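Local coordinates for protein glycoside hydrolase, GH17 family (Formosa sp. Hel1_33_131, PDB 6FCG) that probably hydrolyses internal beta-1,3-glucosidic bonds of the algal storage glucan laminarin, acting as an endo-laminarinase, at residues S145-A150 with N190-L195; A152-F157 with G199-D204; H241-H246 with N368-F373; F348-E351 with W357-A360. All coordinates share one frame; numbering follows the deposited sequence.

Contact 1. Residues S145-A150 with N190-L195; sequences SEIDRA and NHLQAL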
# COMPACT_ATOMS: atom_id res chain seq x y z
N SER A 145 -3.69 -33.74 -37.33
CA SER A 145 -2.78 -33.29 -38.37
C SER A 145 -1.42 -32.82 -37.82
O SER A 145 -0.39 -32.94 -38.51
CB SER A 145 -3.42 -32.22 -39.22
OG SER A 145 -3.68 -31.09 -38.43
N GLU A 146 -1.39 -32.29 -36.59
CA GLU A 146 -0.14 -31.95 -35.93
C GLU A 146 0.69 -33.23 -35.71
O GLU A 146 1.89 -33.26 -35.98
CB GLU A 146 -0.41 -31.21 -34.63
CG GLU A 146 0.78 -30.87 -33.71
CD GLU A 146 1.53 -29.58 -34.05
OE1 GLU A 146 2.66 -29.23 -33.54
OE2 GLU A 146 0.95 -28.88 -34.86
N ILE A 147 0.06 -34.29 -35.25
CA ILE A 147 0.76 -35.56 -35.11
C ILE A 147 1.25 -36.05 -36.50
O ILE A 147 2.40 -36.47 -36.63
CB ILE A 147 -0.11 -36.62 -34.39
CG1 ILE A 147 -0.33 -36.24 -32.92
CG2 ILE A 147 0.50 -38.02 -34.52
CD1 ILE A 147 0.88 -36.32 -32.01
N ASP A 148 0.38 -35.96 -37.53
CA ASP A 148 0.79 -36.35 -38.89
C ASP A 148 2.01 -35.57 -39.36
O ASP A 148 2.92 -36.14 -39.95
CB ASP A 148 -0.35 -36.17 -39.94
CG ASP A 148 -1.55 -37.12 -39.73
OD1 ASP A 148 -1.43 -38.15 -39.01
OD2 ASP A 148 -2.64 -36.79 -40.24
N ARG A 149 2.03 -34.27 -39.12
CA ARG A 149 3.17 -33.47 -39.57
C ARG A 149 4.48 -33.83 -38.84
O ARG A 149 5.56 -33.75 -39.42
CB ARG A 149 2.87 -31.98 -39.47
CG ARG A 149 1.93 -31.46 -40.54
CD ARG A 149 1.70 -29.95 -40.45
NE ARG A 149 1.25 -29.47 -39.13
CZ ARG A 149 -0.01 -29.28 -38.72
NH1 ARG A 149 -1.02 -29.57 -39.51
NH2 ARG A 149 -0.25 -28.84 -37.48
N ALA A 150 4.36 -34.21 -37.58
CA ALA A 150 5.49 -34.61 -36.76
C ALA A 150 6.07 -35.88 -37.33
O ALA A 150 7.29 -36.03 -37.44
CB ALA A 150 5.04 -34.81 -35.32
N ASN A 190 0.22 -43.78 -28.08
CA ASN A 190 -0.06 -45.14 -28.54
C ASN A 190 -0.09 -45.19 -30.06
O ASN A 190 0.39 -46.15 -30.64
CB ASN A 190 -1.37 -45.69 -27.95
CG ASN A 190 -1.19 -46.27 -26.53
OD1 ASN A 190 -0.07 -46.62 -26.11
ND2 ASN A 190 -2.28 -46.40 -25.80
N HIS A 191 -0.65 -44.17 -30.68
CA HIS A 191 -0.66 -44.05 -32.13
C HIS A 191 0.77 -44.11 -32.70
O HIS A 191 1.03 -44.83 -33.65
CB HIS A 191 -1.32 -42.73 -32.52
CG HIS A 191 -1.27 -42.41 -33.99
ND1 HIS A 191 -2.23 -42.83 -34.88
CD2 HIS A 191 -0.41 -41.65 -34.69
CE1 HIS A 191 -1.94 -42.37 -36.09
NE2 HIS A 191 -0.84 -41.64 -36.00
N LEU A 192 1.67 -43.35 -32.08
CA LEU A 192 3.07 -43.30 -32.49
C LEU A 192 3.83 -44.60 -32.22
O LEU A 192 4.61 -45.04 -33.06
CB LEU A 192 3.79 -42.11 -31.84
CG LEU A 192 3.38 -40.69 -32.28
CD1 LEU A 192 4.13 -39.66 -31.46
CD2 LEU A 192 3.63 -40.43 -33.74
N GLN A 193 3.58 -45.23 -31.07
CA GLN A 193 4.17 -46.55 -30.78
C GLN A 193 3.69 -47.64 -31.76
O GLN A 193 4.46 -48.53 -32.11
CB GLN A 193 3.87 -47.01 -29.35
CG GLN A 193 4.45 -46.17 -28.22
CD GLN A 193 5.96 -46.07 -28.21
OE1 GLN A 193 6.61 -46.53 -29.14
NE2 GLN A 193 6.52 -45.51 -27.15
N ALA A 194 2.43 -47.54 -32.21
CA ALA A 194 1.85 -48.44 -33.22
C ALA A 194 2.47 -48.23 -34.61
O ALA A 194 2.77 -49.22 -35.29
CB ALA A 194 0.33 -48.28 -33.30
N LEU A 195 2.67 -46.98 -35.03
CA LEU A 195 3.43 -46.69 -36.25
C LEU A 195 4.85 -47.26 -36.22
O LEU A 195 5.35 -47.67 -37.26
CB LEU A 195 3.51 -45.21 -36.54
CG LEU A 195 2.22 -44.47 -36.95
CD1 LEU A 195 2.58 -42.99 -37.16
CD2 LEU A 195 1.54 -45.05 -38.19

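Contact 2. Residues A152-F157 with G199-D204; sequences ALAQEF and GDLSKD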
# COMPACT_ATOMS: atom_id res chain seq x y z
N ALA A 152 5.72 -37.09 -40.43
CA ALA A 152 6.33 -36.75 -41.72
C ALA A 152 7.75 -36.20 -41.57
O ALA A 152 8.66 -36.59 -42.33
CB ALA A 152 5.46 -35.77 -42.51
N LEU A 153 7.95 -35.31 -40.59
CA LEU A 153 9.28 -34.77 -40.32
C LEU A 153 10.25 -35.82 -39.77
O LEU A 153 11.41 -35.81 -40.15
CB LEU A 153 9.20 -33.58 -39.38
CG LEU A 153 8.51 -32.36 -40.01
CD1 LEU A 153 8.30 -31.28 -38.94
CD2 LEU A 153 9.27 -31.81 -41.22
N ALA A 154 9.79 -36.71 -38.91
CA ALA A 154 10.66 -37.76 -38.39
C ALA A 154 11.11 -38.70 -39.52
O ALA A 154 12.22 -39.26 -39.48
CB ALA A 154 9.95 -38.54 -37.29
N GLN A 155 10.22 -38.88 -40.50
CA GLN A 155 10.48 -39.68 -41.69
C GLN A 155 11.42 -38.99 -42.67
O GLN A 155 12.31 -39.62 -43.17
CB GLN A 155 9.18 -40.05 -42.39
CG GLN A 155 8.34 -41.07 -41.62
CD GLN A 155 6.91 -41.22 -42.12
OE1 GLN A 155 6.37 -40.35 -42.80
NE2 GLN A 155 6.27 -42.31 -41.75
N GLU A 156 11.21 -37.72 -43.00
CA GLU A 156 12.11 -37.03 -43.92
C GLU A 156 13.50 -36.82 -43.30
O GLU A 156 14.47 -36.78 -44.04
CB GLU A 156 11.54 -35.67 -44.38
CG GLU A 156 12.27 -35.01 -45.55
CD GLU A 156 11.60 -33.69 -46.03
OE1 GLU A 156 10.50 -33.31 -45.55
OE2 GLU A 156 12.17 -32.99 -46.90
N PHE A 157 13.60 -36.72 -41.97
CA PHE A 157 14.88 -36.39 -41.32
C PHE A 157 15.21 -37.35 -40.19
O PHE A 157 15.53 -36.93 -39.06
CB PHE A 157 14.88 -34.97 -40.75
CG PHE A 157 14.52 -33.91 -41.74
CD1 PHE A 157 13.20 -33.54 -41.92
CD2 PHE A 157 15.50 -33.20 -42.42
CE1 PHE A 157 12.85 -32.51 -42.80
CE2 PHE A 157 15.17 -32.18 -43.30
CZ PHE A 157 13.83 -31.84 -43.49
N GLY A 199 6.30 -50.43 -38.66
CA GLY A 199 7.45 -50.12 -39.51
C GLY A 199 7.45 -48.77 -40.23
O GLY A 199 8.41 -48.48 -40.94
N ASP A 200 6.44 -47.93 -40.00
CA ASP A 200 6.40 -46.58 -40.58
C ASP A 200 7.36 -45.58 -39.90
O ASP A 200 7.64 -44.51 -40.43
CB ASP A 200 4.97 -46.00 -40.56
CG ASP A 200 4.01 -46.69 -41.54
OD1 ASP A 200 4.46 -47.48 -42.40
OD2 ASP A 200 2.79 -46.41 -41.45
N LEU A 201 7.82 -45.92 -38.70
CA LEU A 201 8.83 -45.13 -37.98
C LEU A 201 9.86 -46.09 -37.45
O LEU A 201 9.53 -47.25 -37.18
CB LEU A 201 8.21 -44.37 -36.78
CG LEU A 201 7.27 -43.20 -37.08
CD1 LEU A 201 6.57 -42.74 -35.82
CD2 LEU A 201 8.02 -42.05 -37.74
N SER A 202 11.08 -45.61 -37.31
CA SER A 202 12.17 -46.40 -36.78
C SER A 202 11.81 -46.95 -35.41
O SER A 202 11.22 -46.30 -34.60
CB SER A 202 13.44 -45.57 -36.68
OG SER A 202 14.29 -46.08 -35.67
N LYS A 203 12.22 -48.18 -35.14
CA LYS A 203 12.01 -48.77 -33.81
C LYS A 203 12.83 -48.11 -32.71
O LYS A 203 12.50 -48.28 -31.53
CB LYS A 203 12.21 -50.28 -33.86
CG LYS A 203 10.95 -50.96 -34.35
CD LYS A 203 11.15 -52.44 -34.54
CE LYS A 203 9.91 -53.13 -35.09
NZ LYS A 203 10.26 -54.56 -35.24
N ASP A 204 13.88 -47.39 -33.10
CA ASP A 204 14.72 -46.65 -32.15
C ASP A 204 14.29 -45.20 -31.82
O ASP A 204 14.92 -44.54 -30.98
CB ASP A 204 16.15 -46.62 -32.66
CG ASP A 204 16.80 -48.00 -32.67
OD1 ASP A 204 16.71 -48.72 -31.65
OD2 ASP A 204 17.45 -48.34 -33.69

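Contact 3. Residues H241-H246 with N368-F373; sequences HTYPMH and NHFGLF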
# COMPACT_ATOMS: atom_id res chain seq x y z
N HIS A 241 9.39 -31.35 -16.33
CA HIS A 241 9.72 -29.93 -16.09
C HIS A 241 9.68 -29.57 -14.61
O HIS A 241 8.75 -29.97 -13.91
CB HIS A 241 8.75 -28.98 -16.82
CG HIS A 241 8.60 -29.25 -18.29
ND1 HIS A 241 7.86 -28.43 -19.10
CD2 HIS A 241 9.10 -30.23 -19.09
CE1 HIS A 241 7.90 -28.88 -20.34
NE2 HIS A 241 8.64 -29.98 -20.36
N THR A 242 10.64 -28.73 -14.18
CA THR A 242 10.65 -28.18 -12.83
C THR A 242 11.20 -26.77 -12.85
O THR A 242 12.21 -26.52 -13.50
CB THR A 242 11.46 -29.06 -11.87
OG1 THR A 242 11.59 -28.41 -10.61
CG2 THR A 242 12.85 -29.36 -12.42
N TYR A 243 10.54 -25.85 -12.13
CA TYR A 243 10.86 -24.42 -12.20
C TYR A 243 10.95 -23.72 -10.85
O TYR A 243 10.06 -22.98 -10.46
CB TYR A 243 9.85 -23.71 -13.11
CG TYR A 243 10.26 -23.64 -14.58
CD1 TYR A 243 11.17 -22.68 -15.00
CD2 TYR A 243 9.74 -24.54 -15.52
CE1 TYR A 243 11.56 -22.61 -16.33
CE2 TYR A 243 10.12 -24.49 -16.85
CZ TYR A 243 11.03 -23.52 -17.25
OH TYR A 243 11.41 -23.41 -18.56
N PRO A 244 12.06 -23.94 -10.13
CA PRO A 244 12.30 -23.20 -8.89
C PRO A 244 12.15 -21.68 -9.06
O PRO A 244 11.59 -21.04 -8.16
CB PRO A 244 13.75 -23.58 -8.51
CG PRO A 244 14.11 -24.75 -9.32
CD PRO A 244 13.02 -25.06 -10.30
N MET A 245 12.66 -21.10 -10.16
CA MET A 245 12.61 -19.64 -10.34
C MET A 245 11.20 -19.13 -10.13
O MET A 245 10.97 -18.19 -9.40
CB MET A 245 13.11 -19.22 -11.71
CG MET A 245 13.33 -17.71 -11.83
SD MET A 245 12.68 -16.97 -13.33
CE MET A 245 10.92 -17.21 -13.18
N HIS A 246 10.24 -19.77 -10.78
CA HIS A 246 8.84 -19.40 -10.61
C HIS A 246 8.36 -19.58 -9.19
O HIS A 246 7.60 -18.78 -8.71
CB HIS A 246 7.96 -20.18 -11.59
CG HIS A 246 8.11 -19.71 -12.99
ND1 HIS A 246 8.69 -20.46 -13.99
CD2 HIS A 246 7.80 -18.52 -13.56
CE1 HIS A 246 8.69 -19.77 -15.12
NE2 HIS A 246 8.16 -18.59 -14.88
N ASN A 368 10.71 -13.18 -21.77
CA ASN A 368 11.62 -12.72 -22.81
C ASN A 368 13.09 -12.81 -22.43
O ASN A 368 13.92 -12.34 -23.18
CB ASN A 368 11.30 -11.25 -23.20
CG ASN A 368 9.84 -11.04 -23.61
OD1 ASN A 368 9.25 -11.86 -24.34
ND2 ASN A 368 9.24 -9.94 -23.14
N HIS A 369 13.43 -13.37 -21.29
CA HIS A 369 14.81 -13.25 -20.80
C HIS A 369 15.39 -14.56 -20.31
O HIS A 369 16.33 -14.57 -19.49
CB HIS A 369 14.89 -12.15 -19.72
CG HIS A 369 14.60 -10.79 -20.25
ND1 HIS A 369 15.51 -10.05 -20.98
CD2 HIS A 369 13.48 -10.03 -20.18
CE1 HIS A 369 14.97 -8.89 -21.33
NE2 HIS A 369 13.74 -8.85 -20.85
N PHE A 370 14.91 -15.65 -20.86
CA PHE A 370 15.42 -16.96 -20.44
C PHE A 370 16.69 -17.44 -21.19
O PHE A 370 17.24 -18.48 -20.84
CB PHE A 370 14.32 -18.00 -20.55
CG PHE A 370 13.41 -18.01 -19.37
CD1 PHE A 370 13.73 -18.76 -18.24
CD2 PHE A 370 12.22 -17.31 -19.40
CE1 PHE A 370 12.89 -18.79 -17.16
CE2 PHE A 370 11.37 -17.34 -18.31
CZ PHE A 370 11.70 -18.08 -17.20
N GLY A 371 17.15 -16.69 -22.18
CA GLY A 371 18.30 -17.07 -22.96
C GLY A 371 19.59 -17.13 -22.19
O GLY A 371 19.73 -16.52 -21.13
N LEU A 372 20.53 -17.92 -22.73
CA LEU A 372 21.95 -17.80 -22.37
C LEU A 372 22.56 -16.65 -23.16
O LEU A 372 23.56 -16.05 -22.74
CB LEU A 372 22.68 -19.09 -22.66
CG LEU A 372 22.11 -20.35 -22.03
CD1 LEU A 372 22.87 -21.55 -22.56
CD2 LEU A 372 22.17 -20.31 -20.52
N PHE A 373 21.96 -16.34 -24.31
CA PHE A 373 22.34 -15.18 -25.12
C PHE A 373 21.18 -14.21 -25.19
O PHE A 373 20.00 -14.62 -25.06
CB PHE A 373 22.65 -15.60 -26.59
CG PHE A 373 23.76 -16.58 -26.75
CD1 PHE A 373 23.53 -17.94 -26.71
CD2 PHE A 373 25.06 -16.14 -26.98
CE1 PHE A 373 24.56 -18.83 -26.86
CE2 PHE A 373 26.11 -17.05 -27.13
CZ PHE A 373 25.85 -18.39 -27.08

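Contact 4. Residues F348-E351 with W357-A360; sequences FYFE and WKDA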
# COMPACT_ATOMS: atom_id res chain seq x y z
N PHE A 348 17.19 -30.26 -21.23
CA PHE A 348 16.91 -29.35 -22.32
C PHE A 348 16.70 -27.99 -21.70
O PHE A 348 15.58 -27.53 -21.55
CB PHE A 348 15.68 -29.83 -23.10
CG PHE A 348 15.93 -31.10 -23.89
CD1 PHE A 348 15.89 -32.35 -23.28
CD2 PHE A 348 16.21 -31.05 -25.25
CE1 PHE A 348 16.13 -33.49 -24.01
CE2 PHE A 348 16.43 -32.18 -25.98
CZ PHE A 348 16.39 -33.42 -25.37
N TYR A 349 17.79 -27.32 -21.35
CA TYR A 349 17.74 -26.16 -20.50
C TYR A 349 17.01 -25.04 -21.26
O TYR A 349 17.20 -24.86 -22.48
CB TYR A 349 19.16 -25.75 -20.05
CG TYR A 349 19.14 -24.51 -19.17
CD1 TYR A 349 18.99 -24.62 -17.83
CD2 TYR A 349 19.28 -23.24 -19.71
CE1 TYR A 349 18.95 -23.52 -17.02
CE2 TYR A 349 19.23 -22.13 -18.92
CZ TYR A 349 19.08 -22.28 -17.56
OH TYR A 349 19.04 -21.18 -16.74
N PHE A 350 16.20 -24.27 -20.53
CA PHE A 350 15.45 -23.17 -21.13
C PHE A 350 16.12 -21.82 -20.86
O PHE A 350 16.15 -21.35 -19.69
CB PHE A 350 14.02 -23.16 -20.61
CG PHE A 350 13.10 -22.45 -21.53
CD1 PHE A 350 12.54 -23.12 -22.59
CD2 PHE A 350 12.88 -21.09 -21.41
CE1 PHE A 350 11.75 -22.47 -23.52
CE2 PHE A 350 12.08 -20.42 -22.33
CZ PHE A 350 11.51 -21.12 -23.40
N GLU A 351 16.70 -21.15 -21.88
CA GLU A 351 16.68 -21.53 -23.30
C GLU A 351 17.97 -21.01 -23.98
O GLU A 351 18.78 -20.33 -23.34
CB GLU A 351 15.38 -21.08 -24.03
CG GLU A 351 15.28 -19.62 -24.42
CD GLU A 351 14.07 -19.20 -25.21
OE1 GLU A 351 13.84 -19.63 -26.36
OE2 GLU A 351 13.37 -18.35 -24.64
N TRP A 357 9.04 -12.50 -28.35
CA TRP A 357 7.60 -12.68 -28.67
C TRP A 357 6.75 -13.27 -27.50
O TRP A 357 5.54 -13.29 -27.61
CB TRP A 357 7.42 -13.57 -29.92
CG TRP A 357 8.03 -14.92 -29.76
CD1 TRP A 357 9.28 -15.28 -30.11
CD2 TRP A 357 7.42 -16.08 -29.21
NE1 TRP A 357 9.50 -16.60 -29.80
CE2 TRP A 357 8.37 -17.11 -29.23
CE3 TRP A 357 6.15 -16.36 -28.70
CZ2 TRP A 357 8.12 -18.39 -28.75
CZ3 TRP A 357 5.90 -17.63 -28.21
CH2 TRP A 357 6.89 -18.64 -28.24
N LYS A 358 7.40 -13.78 -26.46
CA LYS A 358 6.71 -14.59 -25.47
C LYS A 358 5.87 -13.75 -24.54
O LYS A 358 4.81 -14.19 -24.10
CB LYS A 358 7.69 -15.46 -24.67
CG LYS A 358 8.19 -16.65 -25.48
CD LYS A 358 9.59 -17.11 -25.06
CE LYS A 358 9.67 -18.41 -24.28
NZ LYS A 358 8.52 -18.86 -23.49
N ASP A 359 6.36 -12.57 -24.22
CA ASP A 359 5.58 -11.53 -23.55
C ASP A 359 5.73 -10.28 -24.44
O ASP A 359 6.45 -9.34 -24.13
CB ASP A 359 6.07 -11.31 -22.10
CG ASP A 359 5.11 -10.48 -21.23
OD1 ASP A 359 4.14 -9.89 -21.77
OD2 ASP A 359 5.37 -10.42 -20.00
N ALA A 360 5.03 -10.34 -25.58
CA ALA A 360 5.22 -9.38 -26.67
C ALA A 360 5.02 -7.93 -26.25
O ALA A 360 5.81 -7.08 -26.62
CB ALA A 360 4.28 -9.73 -27.82

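Contact 1. Residues S145-A150 with N190-L195
I147 and L192 mark the closest approach of two helix segments, 145-150 and 190-195, with their CA atoms 8.5 Å apart, so the meeting is left to side chains. The branch that does the touching is CG2 of I147. It lies anti to the backbone N (CG1 at chi1 -68°) and from there reaches the other helix in two places. One is the imidazole of H191, where CG2 of I147 stands 3.7 Å from CD2 of H191; the two side chains slide past one another in opposite directions, and the methyl approaches the ring obliquely. The other is L192, whose CD2 comes to 4.0 Å from CG2 of I147. A single methyl is thus wedged between a ring and a leucine branch. D148 brings a carboxylate near the same imidazole, but OD1 of D148 is still 4.6 Å from NE2 of H191, too far for a bond; any pull on the ring would be electrostatic.

A different side of helix 143-156 does polar work. R149 NH2 reaches E146 OE2 at 2.9 Å in a salt bridge one turn long, tilted out of both the carboxylate and the guanidinium planes. E146 OE1 in turn accepts from the backbone N of V91 and of W122, and R149 NE donates to V91 O, which ties the helix to the loops beyond strands 83-87 and 116-121. L192 meanwhile reaches inward to I164, V166 and I207. Consecutive helices packed together outside the parallel strands they connect are the hallmark of the TIM barrel of family 17.

Contact 2. Residues A152-F157 with G199-D204
The contact turns on a side-chain-to-backbone bond: Q155 reaches from its helix to the carbonyl of D200 in a loop. NE2 of Q155 donates to O of D200 at 2.9 Å, nearly straight at 169°. The carbonyl oxygen lies close to the plane of the glutamine amide, whereas the donor stands tilted 29° from the carbonyl plane of D200. The torsions explain the reach. CG of Q155 sits beside the backbone N (chi1 -71°) and the chain runs out extended beyond it, carrying the amide across.

Beneath this bond the packing is apolar. CD2 of L201 fits against two neighbouring helix residues, 4.0 Å from CB of A154 and also 4.0 Å from CG of Q155. The leucine meets the aliphatic part of the glutamine at about a right angle, so Q155 offers methylene to L201 and N-H to D200. L201 also rests on L195 and K196, while A154 is backed by V161 and I164 of strand 161-168; the methyl contact is therefore buried, with the more exposed Q155 bordering it.

The loop begins where G199 ends helix 182-197 in a Schellman motif with positive phi, and an ST turn at S202 follows the two residues that meet the helix. Both pieces lie just ahead of parallel strands, 161-168 and 206-212, as helix-to-strand connections do at the N-terminal end of the strands in a beta/alpha barrel, the end away from its substrate cleft.

Contact 3. Residues H241-H246 with N368-F373
F370 is the whole contribution of 368-373 to this contact, its ring reaching among three side chains of 241-246. The close-packed part is the far end of that ring. CZ of F370 lies 4.0 Å from CE1 of H246 and 4.1 Å from SD of M245, while CE1 of F370 is 4.1 Å from CE1 of Y243. All three approach obliquely, so none is a true face or edge stack. M245 comes from the direction opposite to F370, and its sulfur, 5.1 Å from the centre of the phenyl ring, makes a Met-aromatic contact. CG of M245 lies anti to the backbone N (chi1 -168°), and a bend farther along the chain lays its CE over the rim of one face of the H246 ring. W308 and Y316 also touch M245, closing in this buried side.

Away from CZ and CE1 of F370 the contact is slack. The nearest backbones, at M245 and F370, are 10.8 Å apart between CA atoms, and polar groups look elsewhere. Y243 and H246 remain partly open to solvent. OH of Y243 bonds to OE1 of E305, and the phenol packs on F370 through CE1. F370 is held from behind by a probable backbone bond to E351.

Y243 occupies the N-cap position of helix 244-250, two residues past strand 238-241. Aromatic side chains gathered beyond the C-terminal strand ends are consistent with the wall of the glucan-binding cleft of a family 17 barrel, which opens at that end.

Contact 4. Residues F348-E351 with W357-A360
K358 runs out to meet F350 and E351, and every contact across the two segments involves it. The van der Waals touch comes first: CE of K358 lies at the edge of the F350 ring, near its plane, 3.4 Å from CZ of F350. Because the lysine comes up at the rim, this is no cation-pi stack. One face of that ring is taken by CB of E351, over its centre, and CG of K358 in turn covers part of one face of the W357 indole.

The polar part is looser. E351 and K358 slide past each other in opposite directions, OE2 of E351 lying 3.7 Å from CE of K358 but 5.0 Å from its NZ. The ammonium instead forms a salt bridge with E367. With an alanine here in place of K358, E367 would probably lose its ion-pair mate and a gap would open at the rim of the F350 ring.

Backbone bonds place the segments. A cis peptide precedes E351. F350 pairs with T306 and F348 with I303 on one side, Y349 with S53 on the other, consistent with 348-351 taking the eighth place of the barrel between strands 301-305 and 50-53. Outside the barrel wall, Y349 leans on helix 326-342, while 357-360 lies in the following loop, where the K358 backbone bonds to a second subunit.

Contacts 1 and 2 form one patch on the outside of the barrel, their centres 10 Å apart; both use helix 143-156, their segments alternate along the chain, and L195 packs on L201 between them. Both close before contacts 3 and 4 open. These make a second cluster with centres 7 Å apart, contact 4 nested within the chain loop that contact 3 closes, and probable hydrogen bonds join them. The two clusters lie 26 to 32 Å apart between centres and do not touch. The first pair joins helix 143-156 to the next helix and the loop after it; the second lies among loops consistent with the cleft end.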